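PDB 4PVA: GH62 hydrolase from Scytalidium thermophilum, which probably removes alpha-L-arabinofuranosyl side groups from arabinoxylan, as an arabinofuranosidase of glycoside hydrolase family 62. Local coordinates for residues K46-H58 against I293-Q305. Numbering follows the deposited sequence.
Sequences KDPTAVLINGTYH and ISHGEVIRTLTDQ. With PO4 (phosphate ion), chain F.
Arg-300 joins its backbone to residues 50-52 by two hydrogen bonds that flank Val-51: its N donates to Ala-50 O (3.1 Å), and its O accepts from Leu-52 N (2.9 Å). This is a single parallel bridge. Farther along, water 2 donates to both Leu-52 O and Thr-301 O, while water 1 lies between Pro-48 O and His-295 O.

Among side chains, Thr-49 OG1 donates to Glu-297 OE1 (2.7 Å) from above the carboxylate plane. The same oxygen takes Arg-300 NH2 (3.1 Å) nearly along its C-O axis and in the guanidinium plane, which makes a salt bridge within 293-305. Thr-49 OG1 is placed for this by standing anti to the backbone N (chi1 180°). Both Thr-49 OG1 and Arg-300 NH2 also bond to the backbone of Val-105. A glutamine in place of Glu-297 would probably lose the salt bridge and leave the guanidinium charge without its carboxylate mate.

At the phosphate end, Asp-47 CB sits over the centre of the His-295 ring, 3.4 Å from its centroid, a CH-pi contact; the Asp-47 carboxylate turns to Ser-62. The ring edge is used by the ion: His-295 ND1 donates to PO4 O4 (2.8 Å, 174°), and Lys-46 NZ reaches PO4 O3.

Apolar contacts fill the other end. Ile-299 CG2 meets the edge of the Tyr-57 ring at CD1 (3.9 Å) and also touches Leu-52 CB, and Thr-303 CG2 packs on Val-51 CG1 (3.8 Å), the two side chains crossing at about a right angle.

As expected for the five-bladed beta-propeller of family 62, strand 44-53, at the margin of one antiparallel blade, runs beside strand 296-298, the outermost strand of another sheet, with their short segments 9° apart. Strands 101-108 and 162-168 touch the His-295 and Glu-297 side chains, and strand 316-321 touches Pro-48.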
ATOM      1  N   LYS A  46       8.094   1.670   7.953  1.00 12.49           N
ATOM      2  CA  LYS A  46       7.391   0.637   7.233  1.00 12.07           C
ATOM      3  C   LYS A  46       6.298   1.165   6.318  1.00 11.96           C
ATOM      4  O   LYS A  46       5.787   2.266   6.485  1.00 12.14           O
ATOM      5  CB  LYS A  46       6.738  -0.337   8.205  1.00 12.34           C
ATOM      6  CG  LYS A  46       7.730  -1.094   9.060  1.00 12.61           C
ATOM      7  CD  LYS A  46       7.078  -2.165   9.910  1.00 13.26           C
ATOM      8  CE  LYS A  46       6.672  -3.378   9.107  1.00 13.05           C
ATOM      9  NZ  LYS A  46       6.058  -4.393   9.978  1.00 12.96           N
ATOM     10  N   ASP A  47       5.938   0.333   5.349  1.00 12.06           N
ATOM     11  CA  ASP A  47       4.684   0.413   4.607  1.00 12.36           C
ATOM     12  C   ASP A  47       4.348   1.815   4.121  1.00 12.07           C
ATOM     13  O   ASP A  47       3.389   2.438   4.565  1.00 12.18           O
ATOM     14  CB  ASP A  47       3.547  -0.291   5.344  1.00 13.85           C
ATOM     15  CG  ASP A  47       3.215   0.257   6.678  1.00 14.05           C
ATOM     16  OD1 ASP A  47       2.966   1.492   6.785  1.00 14.39           O
ATOM     17  OD2 ASP A  47       3.119  -0.556   7.659  1.00 15.01           O
ATOM     18  N   PRO A  48       5.117   2.319   3.143  1.00 11.88           N
ATOM     19  CA  PRO A  48       4.908   3.698   2.690  1.00 12.28           C
ATOM     20  C   PRO A  48       3.774   3.844   1.687  1.00 12.01           C
ATOM     21  O   PRO A  48       3.493   2.933   0.897  1.00 12.15           O
ATOM     22  CB  PRO A  48       6.246   4.019   2.021  1.00 12.83           C
ATOM     23  CG  PRO A  48       6.670   2.709   1.456  1.00 13.04           C
ATOM     24  CD  PRO A  48       6.270   1.694   2.483  1.00 12.12           C
ATOM     25  N   THR A  49       3.157   5.008   1.688  1.00 11.58           N
ATOM     26  CA  THR A  49       2.287   5.471   0.599  1.00 11.63           C
ATOM     27  C   THR A  49       2.815   6.850   0.219  1.00 11.94           C
ATOM     28  O   THR A  49       3.288   7.582   1.099  1.00 13.11           O
ATOM     29  CB  THR A  49       0.797   5.502   1.021  1.00 11.77           C
ATOM     30  OG1 THR A  49       0.019   5.968  -0.078  1.00 11.83           O
ATOM     31  CG2 THR A  49       0.555   6.416   2.214  1.00 12.45           C
ATOM     32  N   ALA A  50       2.781   7.192  -1.066  1.00 12.30           N
ATOM     33  CA  ALA A  50       3.437   8.418  -1.502  1.00 13.22           C
ATOM     34  C   ALA A  50       2.835   8.968  -2.772  1.00 13.43           C
ATOM     35  O   ALA A  50       2.435   8.219  -3.678  1.00 13.82           O
ATOM     36  CB  ALA A  50       4.913   8.159  -1.739  1.00 13.96           C
ATOM     37  N   VAL A  51       2.846  10.304  -2.848  1.00 14.12           N
ATOM     38  CA  VAL A  51       2.503  11.044  -4.039  1.00 14.62           C
ATOM     39  C   VAL A  51       3.580  12.073  -4.330  1.00 15.07           C
ATOM     40  O   VAL A  51       4.307  12.469  -3.422  1.00 16.18           O
ATOM     41  CB  VAL A  51       1.115  11.714  -3.921  1.00 14.74           C
ATOM     42  CG1 VAL A  51       0.001  10.667  -3.852  1.00 14.53           C
ATOM     43  CG2 VAL A  51       1.055  12.647  -2.706  1.00 15.42           C
ATOM     44  N   LEU A  52       3.663  12.457  -5.595  1.00 14.81           N
ATOM     45  CA  LEU A  52       4.602  13.495  -6.033  1.00 15.92           C
ATOM     46  C   LEU A  52       3.764  14.611  -6.607  1.00 16.34           C
ATOM     47  O   LEU A  52       2.995  14.401  -7.514  1.00 16.75           O
ATOM     48  CB  LEU A  52       5.565  12.917  -7.054  1.00 16.16           C
ATOM     49  CG  LEU A  52       6.453  13.903  -7.834  1.00 16.85           C
ATOM     50  CD1 LEU A  52       7.358  14.680  -6.900  1.00 17.05           C
ATOM     51  CD2 LEU A  52       7.285  13.178  -8.884  1.00 17.11           C
ATOM     52  N   ILE A  53       3.926  15.818  -6.061  1.00 17.26           N
ATOM     53  CA  ILE A  53       3.117  16.995  -6.441  1.00 18.75           C
ATOM     54  C   ILE A  53       4.089  18.159  -6.597  1.00 20.39           C
ATOM     55  O   ILE A  53       4.737  18.562  -5.641  1.00 19.58           O
ATOM     56  CB  ILE A  53       2.069  17.356  -5.377  1.00 18.51           C
ATOM     57  CG1 ILE A  53       1.175  16.157  -4.999  1.00 17.93           C
ATOM     58  CG2 ILE A  53       1.203  18.514  -5.854  1.00 19.13           C
ATOM     59  CD1 ILE A  53       0.406  16.398  -3.708  1.00 18.44           C
ATOM     60  N   ASN A  54       4.218  18.643  -7.824  1.00 22.65           N
ATOM     61  CA  ASN A  54       5.013  19.860  -8.094  1.00 25.43           C
ATOM     62  C   ASN A  54       6.426  19.751  -7.520  1.00 23.58           C
ATOM     63  O   ASN A  54       6.941  20.676  -6.885  1.00 24.80           O
ATOM     64  CB  ASN A  54       4.278  21.094  -7.573  1.00 29.05           C
ATOM     65  CG  ASN A  54       2.959  21.329  -8.292  1.00 32.38           C
ATOM     66  OD1 ASN A  54       2.828  21.042  -9.497  1.00 36.50           O
ATOM     67  ND2 ASN A  54       1.972  21.850  -7.563  1.00 35.50           N
ATOM     68  N   GLY A  55       7.022  18.590  -7.733  1.00 21.68           N
ATOM     69  CA  GLY A  55       8.391  18.317  -7.347  1.00 21.98           C
ATOM     70  C   GLY A  55       8.610  17.927  -5.895  1.00 20.93           C
ATOM     71  O   GLY A  55       9.740  17.606  -5.526  1.00 22.00           O
ATOM     72  N   THR A  56       7.547  17.883  -5.096  1.00 18.93           N
ATOM     73  CA  THR A  56       7.660  17.447  -3.717  1.00 18.69           C
ATOM     74  C   THR A  56       7.005  16.083  -3.525  1.00 17.35           C
ATOM     75  O   THR A  56       5.855  15.865  -3.911  1.00 17.22           O
ATOM     76  CB  THR A  56       7.020  18.437  -2.761  1.00 18.82           C
ATOM     77  OG1 THR A  56       7.683  19.708  -2.879  1.00 20.40           O
ATOM     78  CG2 THR A  56       7.134  17.985  -1.313  1.00 19.15           C
ATOM     79  N   TYR A  57       7.797  15.191  -2.940  1.00 16.41           N
ATOM     80  CA  TYR A  57       7.315  13.854  -2.517  1.00 15.62           C
ATOM     81  C   TYR A  57       6.726  13.936  -1.122  1.00 15.78           C
ATOM     82  O   TYR A  57       7.358  14.452  -0.207  1.00 16.41           O
ATOM     83  CB  TYR A  57       8.458  12.845  -2.514  1.00 15.73           C
ATOM     84  CG  TYR A  57       9.097  12.654  -3.846  1.00 16.31           C
ATOM     85  CD1 TYR A  57       8.607  11.727  -4.752  1.00 16.54           C
ATOM     86  CD2 TYR A  57      10.213  13.419  -4.239  1.00 17.84           C
ATOM     87  CE1 TYR A  57       9.215  11.566  -5.995  1.00 17.94           C
ATOM     88  CE2 TYR A  57      10.812  13.223  -5.455  1.00 18.87           C
ATOM     89  CZ  TYR A  57      10.300  12.348  -6.316  1.00 18.74           C
ATOM     90  OH  TYR A  57      10.965  12.203  -7.530  1.00 23.01           O
ATOM     91  N   HIS A  58       5.495  13.447  -1.013  1.00 15.25           N
ATOM     92  CA  HIS A  58       4.755  13.404   0.233  1.00 15.66           C
ATOM     93  C   HIS A  58       4.579  11.939   0.619  1.00 14.93           C
ATOM     94  O   HIS A  58       3.995  11.196  -0.139  1.00 15.42           O
ATOM     95  CB  HIS A  58       3.386  14.024   0.044  1.00 16.06           C
ATOM     96  CG  HIS A  58       3.426  15.476  -0.311  1.00 17.06           C
ATOM     97  ND1 HIS A  58       3.417  16.465   0.638  1.00 18.43           N
ATOM     98  CD2 HIS A  58       3.482  16.097  -1.515  1.00 17.32           C
ATOM     99  CE1 HIS A  58       3.464  17.640   0.041  1.00 18.96           C
ATOM    100  NE2 HIS A  58       3.500  17.452  -1.260  1.00 19.03           N
ATOM    101  N   ILE A 293      11.398  -7.438  -0.855  1.00 11.08           N
ATOM    102  CA  ILE A 293      10.745  -6.260  -1.424  1.00 11.09           C
ATOM    103  C   ILE A 293       9.318  -6.311  -0.864  1.00 10.67           C
ATOM    104  O   ILE A 293       8.495  -7.103  -1.351  1.00 10.70           O
ATOM    105  CB  ILE A 293      10.731  -6.284  -2.954  1.00 11.56           C
ATOM    106  CG1 ILE A 293      12.153  -6.533  -3.522  1.00 12.34           C
ATOM    107  CG2 ILE A 293      10.106  -5.003  -3.473  1.00 12.16           C
ATOM    108  CD1 ILE A 293      13.177  -5.436  -3.253  1.00 12.69           C
ATOM    109  N   SER A 294       9.031  -5.515   0.164  1.00 10.58           N
ATOM    110  CA  SER A 294       7.823  -5.702   0.971  1.00 10.60           C
ATOM    111  C   SER A 294       6.954  -4.456   1.073  1.00 10.88           C
ATOM    112  O   SER A 294       7.460  -3.343   1.104  1.00 11.62           O
ATOM    113  CB  SER A 294       8.241  -6.203   2.347  1.00 10.57           C
ATOM    114  OG  SER A 294       7.167  -6.344   3.251  1.00 10.80           O
ATOM    115  N   HIS A 295       5.645  -4.674   1.148  1.00 10.88           N
ATOM    116  CA  HIS A 295       4.652  -3.690   1.530  1.00 10.70           C
ATOM    117  C   HIS A 295       4.873  -2.345   0.897  1.00 10.69           C
ATOM    118  O   HIS A 295       4.782  -1.309   1.551  1.00 11.50           O
ATOM    119  CB  HIS A 295       4.550  -3.557   3.064  1.00 10.97           C
ATOM    120  CG  HIS A 295       3.163  -3.255   3.547  1.00 11.31           C
ATOM    121  ND1 HIS A 295       2.724  -3.591   4.812  1.00 11.66           N
ATOM    122  CD2 HIS A 295       2.121  -2.658   2.938  1.00 11.46           C
ATOM    123  CE1 HIS A 295       1.460  -3.213   4.945  1.00 11.63           C
ATOM    124  NE2 HIS A 295       1.070  -2.659   3.817  1.00 11.44           N
ATOM    125  N   GLY A 296       5.032  -2.317  -0.407  1.00 10.67           N
ATOM    126  CA  GLY A 296       5.379  -1.105  -1.126  1.00 10.76           C
ATOM    127  C   GLY A 296       4.197  -0.476  -1.845  1.00 10.48           C
ATOM    128  O   GLY A 296       3.098  -1.049  -1.952  1.00 10.68           O
ATOM    129  N   GLU A 297       4.427   0.719  -2.371  1.00 10.33           N
ATOM    130  CA  GLU A 297       3.452   1.427  -3.164  1.00 10.39           C
ATOM    131  C   GLU A 297       4.141   2.200  -4.250  1.00 10.05           C
ATOM    132  O   GLU A 297       5.243   2.776  -4.063  1.00 10.46           O
ATOM    133  CB  GLU A 297       2.642   2.427  -2.319  1.00 10.89           C
ATOM    134  CG  GLU A 297       1.287   1.914  -1.862  1.00 11.23           C
ATOM    135  CD  GLU A 297       0.380   3.033  -1.355  1.00 11.14           C
ATOM    136  OE1 GLU A 297       0.323   4.088  -2.038  1.00 12.05           O
ATOM    137  OE2 GLU A 297      -0.310   2.843  -0.337  1.00 11.77           O
ATOM    138  N   VAL A 298       3.491   2.314  -5.387  1.00 10.31           N
ATOM    139  CA  VAL A 298       3.929   3.201  -6.466  1.00 11.13           C
ATOM    140  C   VAL A 298       3.770   4.661  -6.053  1.00 10.95           C
ATOM    141  O   VAL A 298       2.712   5.065  -5.514  1.00 11.44           O
ATOM    142  CB  VAL A 298       3.093   2.926  -7.748  1.00 11.35           C
ATOM    143  CG1 VAL A 298       3.460   3.897  -8.860  1.00 11.82           C
ATOM    144  CG2 VAL A 298       3.267   1.490  -8.187  1.00 11.35           C
ATOM    145  N   ILE A 299       4.762   5.474  -6.319  1.00 11.66           N
ATOM    146  CA  ILE A 299       4.659   6.914  -6.099  1.00 12.30           C
ATOM    147  C   ILE A 299       3.788   7.495  -7.191  1.00 12.89           C
ATOM    148  O   ILE A 299       4.122   7.430  -8.377  1.00 13.47           O
ATOM    149  CB  ILE A 299       6.035   7.590  -6.101  1.00 13.18           C
ATOM    150  CG1 ILE A 299       6.975   6.962  -5.074  1.00 13.36           C
ATOM    151  CG2 ILE A 299       5.872   9.083  -5.793  1.00 13.96           C
ATOM    152  CD1 ILE A 299       8.372   7.543  -5.090  1.00 14.24           C
ATOM    153  N   ARG A 300       2.661   8.072  -6.811  1.00 13.09           N
ATOM    154  CA  ARG A 300       1.683   8.523  -7.791  1.00 12.96           C
ATOM    155  C   ARG A 300       1.768  10.042  -8.051  1.00 13.90           C
ATOM    156  O   ARG A 300       1.835  10.844  -7.128  1.00 14.47           O
ATOM    157  CB  ARG A 300       0.285   8.127  -7.333  1.00 12.56           C
ATOM    158  CG  ARG A 300      -0.004   6.665  -7.569  1.00 12.08           C
ATOM    159  CD  ARG A 300      -1.273   6.223  -6.860  1.00 12.16           C
ATOM    160  NE  ARG A 300      -1.064   6.009  -5.423  1.00 12.19           N
ATOM    161  CZ  ARG A 300      -1.557   6.757  -4.427  1.00 12.43           C
ATOM    162  NH1 ARG A 300      -2.426   7.748  -4.659  1.00 12.94           N
ATOM    163  NH2 ARG A 300      -1.236   6.444  -3.193  1.00 13.03           N
ATOM    164  N   THR A 301       1.702  10.424  -9.327  1.00 14.50           N
ATOM    165  CA  THR A 301       1.493  11.814  -9.749  1.00 15.69           C
ATOM    166  C   THR A 301       0.058  12.108 -10.108  1.00 15.71           C
ATOM    167  O   THR A 301      -0.336  13.286 -10.092  1.00 17.03           O
ATOM    168  CB  THR A 301       2.375  12.159 -10.975  1.00 17.34           C
ATOM    169  OG1 THR A 301       2.122  11.198 -12.002  1.00 19.17           O
ATOM    170  CG2 THR A 301       3.822  12.127 -10.574  1.00 17.97           C
ATOM    171  N   LEU A 302      -0.713  11.098 -10.458  1.00 14.71           N
ATOM    172  CA  LEU A 302      -2.148  11.219 -10.706  1.00 14.66           C
ATOM    173  C   LEU A 302      -2.754  10.806  -9.384  1.00 14.37           C
ATOM    174  O   LEU A 302      -2.903   9.614  -9.094  1.00 13.95           O
ATOM    175  CB  LEU A 302      -2.563  10.327 -11.883  1.00 14.58           C
ATOM    176  CG  LEU A 302      -1.798  10.615 -13.180  1.00 15.62           C
ATOM    177  CD1 LEU A 302      -2.171   9.589 -14.216  1.00 15.28           C
ATOM    178  CD2 LEU A 302      -2.097  12.012 -13.704  1.00 17.70           C
ATOM    179  N   THR A 303      -3.070  11.778  -8.555  1.00 13.97           N
ATOM    180  CA  THR A 303      -3.269  11.524  -7.128  1.00 14.09           C
ATOM    181  C   THR A 303      -4.692  11.227  -6.687  1.00 13.21           C
ATOM    182  O   THR A 303      -4.895  10.985  -5.503  1.00 13.64           O
ATOM    183  CB  THR A 303      -2.779  12.711  -6.301  1.00 15.07           C
ATOM    184  OG1 THR A 303      -3.525  13.869  -6.680  1.00 16.83           O
ATOM    185  CG2 THR A 303      -1.321  12.948  -6.531  1.00 15.33           C
ATOM    186  N   ASP A 304      -5.632  11.159  -7.625  1.00 13.38           N
ATOM    187  CA  ASP A 304      -7.033  11.050  -7.263  1.00 13.72           C
ATOM    188  C   ASP A 304      -7.461   9.609  -6.941  1.00 12.80           C
ATOM    189  O   ASP A 304      -6.635   8.660  -6.954  1.00 12.83           O
ATOM    190  CB  ASP A 304      -7.952  11.727  -8.283  1.00 14.42           C
ATOM    191  CG  ASP A 304      -8.277  10.924  -9.481  1.00 15.17           C
ATOM    192  OD1 ASP A 304      -7.869   9.754  -9.625  1.00 14.54           O
ATOM    193  OD2 ASP A 304      -8.948  11.472 -10.398  1.00 16.95           O
ATOM    194  N   GLN A 305      -8.741   9.413  -6.673  1.00 13.07           N
ATOM    195  CA  GLN A 305      -9.272   8.182  -6.139  1.00 12.74           C
ATOM    196  C   GLN A 305      -9.342   7.043  -7.126  1.00 12.29           C
ATOM    197  O   GLN A 305      -9.756   5.969  -6.748  1.00 11.98           O
ATOM    198  CB  GLN A 305     -10.675   8.464  -5.545  1.00 13.27           C
ATOM    199  CG  GLN A 305     -11.754   8.763  -6.582  1.00 13.99           C
ATOM    200  CD  GLN A 305     -11.785  10.191  -7.105  1.00 14.52           C
ATOM    201  OE1 GLN A 305     -11.114  11.072  -6.625  1.00 14.97           O
ATOM    202  NE2 GLN A 305     -12.588  10.375  -8.107  1.00 16.09           N
TER
HETATM  203  P   PO4 F 505       4.196  -6.181   7.290  0.80 10.79           P
HETATM  204  O1  PO4 F 505       4.892  -6.983   6.165  0.80 11.97           O
HETATM  205  O2  PO4 F 505       2.788  -6.780   7.502  0.80 12.88           O
HETATM  206  O3  PO4 F 505       4.986  -6.428   8.554  0.80 13.16           O
HETATM  207  O4  PO4 F 505       4.132  -4.778   6.910  0.80 11.32           O
HETATM  208  O   HOH W   1       2.614   0.509   1.741  1.00 12.17           O
HETATM  209  O   HOH W   2       0.819  15.352  -8.764  1.00 21.03           O